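Local atomic coordinates of serine proteinase inhibitor 1 (PDB entry 6BJ5), a protein that inhibits serine proteases as a member of the serpin family and is important in the virulence of myxoma virus. Residues S255-R260 against V290-T296; K113-N117 against R130-L136. One frame throughout, in Å; residues are numbered along the deposited sequence.

Interaction 1: S255-R260 against V290-T296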
loop_
_atom_site.group_PDB
_atom_site.type_symbol
_atom_site.label_atom_id
_atom_site.label_comp_id
_atom_site.label_asym_id
_atom_site.label_seq_id
_atom_site.Cartn_x
_atom_site.Cartn_y
_atom_site.Cartn_z
ATOM N N SER A 255 -3.114 8.642 3.856
ATOM C CA SER A 255 -4.037 8.606 2.729
ATOM C C SER A 255 -5.171 7.664 3.078
ATOM O O SER A 255 -4.926 6.551 3.552
ATOM C CB SER A 255 -3.335 8.144 1.444
ATOM O OG SER A 255 -2.484 9.146 0.928
ATOM N N VAL A 256 -6.405 8.108 2.845
ATOM C CA VAL A 256 -7.596 7.282 3.031
ATOM C C VAL A 256 -8.251 7.137 1.670
ATOM O O VAL A 256 -8.844 8.095 1.157
ATOM C CB VAL A 256 -8.565 7.895 4.036
ATOM C CG1 VAL A 256 -9.843 7.085 4.060
ATOM C CG2 VAL A 256 -7.907 7.951 5.414
ATOM N N LEU A 257 -8.188 5.933 1.107
ATOM C CA LEU A 257 -8.496 5.697 -0.299
ATOM C C LEU A 257 -9.702 4.791 -0.423
ATOM O O LEU A 257 -9.826 3.805 0.313
ATOM C CB LEU A 257 -7.317 5.046 -1.022
ATOM C CG LEU A 257 -5.969 5.769 -0.939
ATOM C CD1 LEU A 257 -4.867 4.984 -1.626
ATOM C CD2 LEU A 257 -6.083 7.168 -1.507
ATOM N N ASP A 258 -10.593 5.147 -1.350
ATOM C CA ASP A 258 -11.731 4.317 -1.729
ATOM C C ASP A 258 -11.393 3.620 -3.036
ATOM O O ASP A 258 -11.264 4.275 -4.078
ATOM C CB ASP A 258 -13.000 5.147 -1.896
ATOM C CG ASP A 258 -14.231 4.290 -2.121
ATOM O OD1 ASP A 258 -14.100 3.112 -2.524
ATOM O OD2 ASP A 258 -15.343 4.821 -1.922
ATOM N N LEU A 259 -11.293 2.297 -2.990
ATOM C CA LEU A 259 -10.774 1.550 -4.123
ATOM C C LEU A 259 -11.843 0.853 -4.950
ATOM O O LEU A 259 -11.494 0.149 -5.903
ATOM C CB LEU A 259 -9.760 0.516 -3.625
ATOM C CG LEU A 259 -8.696 1.056 -2.681
ATOM C CD1 LEU A 259 -7.903 -0.134 -2.179
ATOM C CD2 LEU A 259 -7.765 2.004 -3.427
ATOM N N ARG A 260 -13.126 1.054 -4.642
ATOM C CA ARG A 260 -14.176 0.380 -5.398
ATOM C C ARG A 260 -14.110 0.752 -6.865
ATOM O O ARG A 260 -14.161 -0.115 -7.741
ATOM C CB ARG A 260 -15.550 0.716 -4.831
ATOM C CG ARG A 260 -16.694 0.356 -5.762
ATOM C CD ARG A 260 -18.026 0.398 -5.040
ATOM N NE ARG A 260 -19.123 0.069 -5.938
ATOM C CZ ARG A 260 -20.269 -0.483 -5.557
ATOM N NH1 ARG A 260 -20.457 -0.797 -4.287
ATOM N NH2 ARG A 260 -21.215 -0.739 -6.452
ATOM N N VAL A 290 -19.853 -7.441 -1.648
ATOM C CA VAL A 290 -18.956 -6.370 -1.261
ATOM C C VAL A 290 -19.595 -5.033 -1.594
ATOM O O VAL A 290 -20.086 -4.824 -2.708
ATOM C CB VAL A 290 -17.606 -6.523 -1.966
ATOM C CG1 VAL A 290 -16.710 -5.340 -1.646
ATOM C CG2 VAL A 290 -16.977 -7.855 -1.575
ATOM N N THR A 291 -19.590 -4.123 -0.629
ATOM C CA THR A 291 -20.049 -2.765 -0.877
ATOM C C THR A 291 -18.907 -1.771 -0.982
ATOM O O THR A 291 -18.922 -0.923 -1.879
ATOM C CB THR A 291 -20.978 -2.295 0.244
ATOM O OG1 THR A 291 -21.931 -3.317 0.571
ATOM C CG2 THR A 291 -21.694 -1.034 -0.194
ATOM N N LYS A 292 -17.883 -1.889 -0.129
ATOM C CA LYS A 292 -16.817 -0.899 -0.062
ATOM C C LYS A 292 -15.484 -1.607 0.095
ATOM O O LYS A 292 -15.388 -2.617 0.796
ATOM C CB LYS A 292 -17.002 0.126 1.078
ATOM C CG LYS A 292 -18.366 0.795 1.172
ATOM C CD LYS A 292 -18.500 1.632 2.450
ATOM C CE LYS A 292 -19.924 1.599 3.016
ATOM N NZ LYS A 292 -20.214 2.738 3.943
ATOM N N VAL A 293 -14.456 -1.058 -0.548
ATOM C CA VAL A 293 -13.076 -1.441 -0.297
ATOM C C VAL A 293 -12.329 -0.166 0.045
ATOM O O VAL A 293 -12.213 0.742 -0.792
ATOM C CB VAL A 293 -12.414 -2.146 -1.488
ATOM C CG1 VAL A 293 -10.990 -2.577 -1.089
ATOM C CG2 VAL A 293 -13.235 -3.345 -1.935
ATOM N N LEU A 294 -11.859 -0.079 1.288
ATOM C CA LEU A 294 -11.169 1.099 1.787
ATOM C C LEU A 294 -9.802 0.725 2.326
ATOM O O LEU A 294 -9.633 -0.327 2.967
ATOM C CB LEU A 294 -11.980 1.796 2.875
ATOM C CG LEU A 294 -13.371 2.229 2.419
ATOM C CD1 LEU A 294 -14.094 2.960 3.545
ATOM C CD2 LEU A 294 -13.297 3.075 1.151
ATOM N N GLN A 295 -8.829 1.581 2.025
ATOM C CA GLN A 295 -7.469 1.441 2.527
ATOM C C GLN A 295 -7.012 2.755 3.152
ATOM O O GLN A 295 -7.069 3.818 2.519
ATOM C CB GLN A 295 -6.508 1.024 1.404
ATOM C CG GLN A 295 -5.266 0.332 1.911
ATOM C CD GLN A 295 -4.222 0.125 0.843
ATOM O OE1 GLN A 295 -3.519 1.058 0.432
ATOM N NE2 GLN A 295 -4.140 -1.107 0.352
ATOM N N THR A 296 -6.544 2.686 4.386
ATOM C CA THR A 296 -5.874 3.819 4.992
ATOM C C THR A 296 -4.420 3.425 5.213
ATOM O O THR A 296 -4.126 2.362 5.785
ATOM C CB THR A 296 -6.542 4.248 6.295
ATOM O OG1 THR A 296 -6.360 3.231 7.273
ATOM C CG2 THR A 296 -8.016 4.446 6.096
#

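Interaction 2: K113-N117 against R130-L136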
loop_
_atom_site.group_PDB
_atom_site.type_symbol
_atom_site.label_atom_id
_atom_site.label_comp_id
_atom_site.label_asym_id
_atom_site.label_seq_id
_atom_site.Cartn_x
_atom_site.Cartn_y
_atom_site.Cartn_z
ATOM N N LYS A 113 -17.105 -1.954 17.024
ATOM C CA LYS A 113 -15.810 -1.309 16.855
ATOM C C LYS A 113 -14.861 -1.648 17.989
ATOM O O LYS A 113 -13.676 -1.922 17.769
ATOM C CB LYS A 113 -16.015 0.189 16.792
ATOM C CG LYS A 113 -16.695 0.625 15.572
ATOM C CD LYS A 113 -15.742 1.345 14.783
ATOM C CE LYS A 113 -16.308 2.541 14.361
ATOM N NZ LYS A 113 -15.299 3.521 14.183
ATOM N N ASP A 114 -15.362 -1.593 19.223
ATOM C CA ASP A 114 -14.512 -1.896 20.367
ATOM C C ASP A 114 -14.040 -3.340 20.314
ATOM O O ASP A 114 -12.849 -3.610 20.488
ATOM C CB ASP A 114 -15.255 -1.591 21.672
ATOM C CG ASP A 114 -15.676 -0.129 21.772
ATOM O OD1 ASP A 114 -15.104 0.705 21.031
ATOM O OD2 ASP A 114 -16.573 0.183 22.590
ATOM N N VAL A 115 -14.953 -4.274 20.026
ATOM C CA VAL A 115 -14.565 -5.675 19.878
ATOM C C VAL A 115 -13.468 -5.815 18.837
ATOM O O VAL A 115 -12.490 -6.547 19.037
ATOM C CB VAL A 115 -15.777 -6.549 19.502
ATOM C CG1 VAL A 115 -15.360 -8.013 19.479
ATOM C CG2 VAL A 115 -16.948 -6.332 20.459
ATOM N N ILE A 116 -13.602 -5.107 17.715
ATOM C CA ILE A 116 -12.715 -5.373 16.590
ATOM C C ILE A 116 -11.363 -4.700 16.789
ATOM O O ILE A 116 -10.313 -5.304 16.535
ATOM C CB ILE A 116 -13.396 -4.965 15.270
ATOM C CG1 ILE A 116 -14.558 -5.924 14.984
ATOM C CG2 ILE A 116 -12.396 -5.002 14.119
ATOM C CD1 ILE A 116 -15.533 -5.433 13.941
ATOM N N ASN A 117 -11.351 -3.459 17.271
ATOM C CA ASN A 117 -10.083 -2.836 17.635
ATOM C C ASN A 117 -9.423 -3.568 18.801
ATOM O O ASN A 117 -8.219 -3.861 18.762
ATOM C CB ASN A 117 -10.308 -1.363 17.951
ATOM C CG ASN A 117 -10.482 -0.528 16.696
ATOM O OD1 ASN A 117 -9.514 -0.239 15.995
ATOM N ND2 ASN A 117 -11.726 -0.175 16.384
ATOM N N ARG A 130 -8.466 2.441 14.481
ATOM C CA ARG A 130 -9.886 2.759 14.609
ATOM C C ARG A 130 -10.403 3.677 13.502
ATOM O O ARG A 130 -11.616 3.940 13.455
ATOM C CB ARG A 130 -10.178 3.378 15.982
ATOM C CG ARG A 130 -11.551 2.953 16.502
ATOM C CD ARG A 130 -12.256 3.977 17.376
ATOM N NE ARG A 130 -13.396 3.355 18.044
ATOM C CZ ARG A 130 -14.656 3.736 17.891
ATOM N NH1 ARG A 130 -14.944 4.754 17.100
ATOM N NH2 ARG A 130 -15.622 3.098 18.534
ATOM N N VAL A 131 -9.530 4.124 12.588
ATOM C CA VAL A 131 -9.906 4.946 11.437
ATOM C C VAL A 131 -10.661 4.056 10.442
ATOM O O VAL A 131 -10.403 4.062 9.231
ATOM C CB VAL A 131 -8.651 5.617 10.830
ATOM C CG1 VAL A 131 -8.984 6.568 9.670
ATOM C CG2 VAL A 131 -7.880 6.380 11.904
ATOM N N LEU A 132 -11.604 3.268 10.961
ATOM C CA LEU A 132 -12.404 2.353 10.162
ATOM C C LEU A 132 -13.896 2.581 10.380
ATOM O O LEU A 132 -14.707 1.711 10.048
ATOM C CB LEU A 132 -12.029 0.896 10.465
ATOM C CG LEU A 132 -12.197 0.283 11.876
ATOM C CD1 LEU A 132 -13.571 -0.287 12.102
ATOM C CD2 LEU A 132 -11.197 -0.823 12.143
ATOM N N ASP A 133 -14.286 3.726 10.951
ATOM C CA ASP A 133 -15.709 4.048 10.972
ATOM C C ASP A 133 -16.197 4.510 9.618
ATOM O O ASP A 133 -17.402 4.457 9.350
ATOM C CB ASP A 133 -16.048 5.128 11.994
ATOM C CG ASP A 133 -17.542 5.178 12.292
ATOM O OD1 ASP A 133 -18.105 4.188 12.804
ATOM O OD2 ASP A 133 -18.171 6.209 11.991
ATOM N N ALA A 134 -15.282 4.983 8.779
ATOM C CA ALA A 134 -15.581 5.168 7.369
ATOM C C ALA A 134 -16.211 3.926 6.741
ATOM O O ALA A 134 -17.014 4.043 5.808
ATOM C CB ALA A 134 -14.309 5.564 6.621
ATOM N N SER A 135 -15.884 2.730 7.245
ATOM C CA SER A 135 -16.200 1.494 6.544
ATOM C C SER A 135 -17.261 0.613 7.199
ATOM O O SER A 135 -17.749 -0.312 6.542
ATOM C CB SER A 135 -14.902 0.674 6.410
ATOM O OG SER A 135 -14.953 -0.272 5.365
ATOM N N LEU A 136 -17.700 0.904 8.419
ATOM C CA LEU A 136 -18.727 0.092 9.073
ATOM C C LEU A 136 -20.066 0.801 9.017
ATOM O O LEU A 136 -20.248 1.863 9.618
ATOM C CB LEU A 136 -18.371 -0.278 10.504
ATOM C CG LEU A 136 -17.240 -1.297 10.461
ATOM C CD1 LEU A 136 -16.727 -1.633 11.852
ATOM C CD2 LEU A 136 -17.653 -2.535 9.684
#

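Interaction 1: S255-R260 against V290-T296
The Arg260 guanidinium presents an edge to the backbone of Thr291: NH1 donates to Thr291 O at 2.9 Å, with the oxygen almost in the guanidinium plane. NH1 meets a lone pair of that oxygen, in the carbonyl plane, although the N-H itself is bent to 151°. With CG trans to the main-chain nitrogen (chi1 165°) and the chain extended as far as NE, the arginine reaches the loop residue Thr291, beyond the end of the paired strands. The other flat group, the Asp258 carboxylate, takes Arg260 N on OD1 at 3.1 Å, capping the start of helix 260-265, while its CG rests 3.6 Å from Leu294 CD2. Strands 255-258 and 293-296 run antiparallel. Leu257 and Gln295 form the hydrogen-bonded pair, and Leu259 N continues the ladder to Val293 O at 2.8 Å. Val256 CG2 lies alongside Thr296 CG2 (3.6 Å), on the same face as Asp258 and Leu294. On the other face sit Leu257 and Gln295, whose NE2 is held by Thr312 OG1 and Ser36 O. The polar part of the contact thus depends on backbone carbonyls as acceptors, three reached by backbone N-H groups and one by the Arg260 guanidinium, with no salt bridge across the segments.

Interaction 2: K113-N117 against R130-L136
Two donors from Asn117 converge on Lys113 O: the helical backbone N at 2.8 Å, and the side-chain ND2 at 3.0 Å, which comes from above the carbonyl plane (43° out of it) and so misses the lone pairs. This second bond folds the amide back onto its own helix and fixes its rotation, setting it against the aliphatic start of Arg130, with CG of the arginine 3.1 Å from Asn117 ND2. The amide and guanidinium planes are nearly parallel. Farther out, Arg130 offers an edge of its guanidinium to Asp114, where NH2 and OD1 form a weak, long salt bridge of 3.5 Å with the carboxylate turned 45° from the guanidinium. One face of the same guanidinium is covered by Lys113, whose CD stands 4.0 Å above the plane, over its centre. The lysine chain bends at chi2 (-111°) and again at chi3, which lets its methylenes cross the arginine and also slide past Leu132, CD to CD1 3.8 Å. Its NZ heads for the Asp133 carboxylate, but the model is too tight there for the details of that salt bridge to be trusted. Deeper in, Ile116 and Leu136 meet loosely through their CD1 atoms, and both also pack on Phe107. Helix 112-120 with the returning segment before strand 142-153 probably corresponds to helix F and its linker to strand 3 of sheet A, the connection that lies across one face of the main sheet in serpins.

In the fold
Interaction 2 comes first along the chain and closes before interaction 1 opens. Their centres are 14 Å apart, and they meet directly where the loop 130-136 settles on strand 293-302: Leu294 CD1 touches Ser135 CB at 3.8 Å, and Thr296 CG2 lies 4.0 Å from Val131 O. Interaction 1 is a piece of the main serpin sheet, where its strands 243-258 and 293-302 are neighbours, and interaction 2 a layer above it. Strand 305-314 lies between strands 142-153 and 293-302, an arrangement consistent with a cleaved serpin whose reactive-centre loop has entered the sheet. Its two neighbours are thus strand 293-302 of interaction 1 and strand 142-153, which follows the loop of interaction 2.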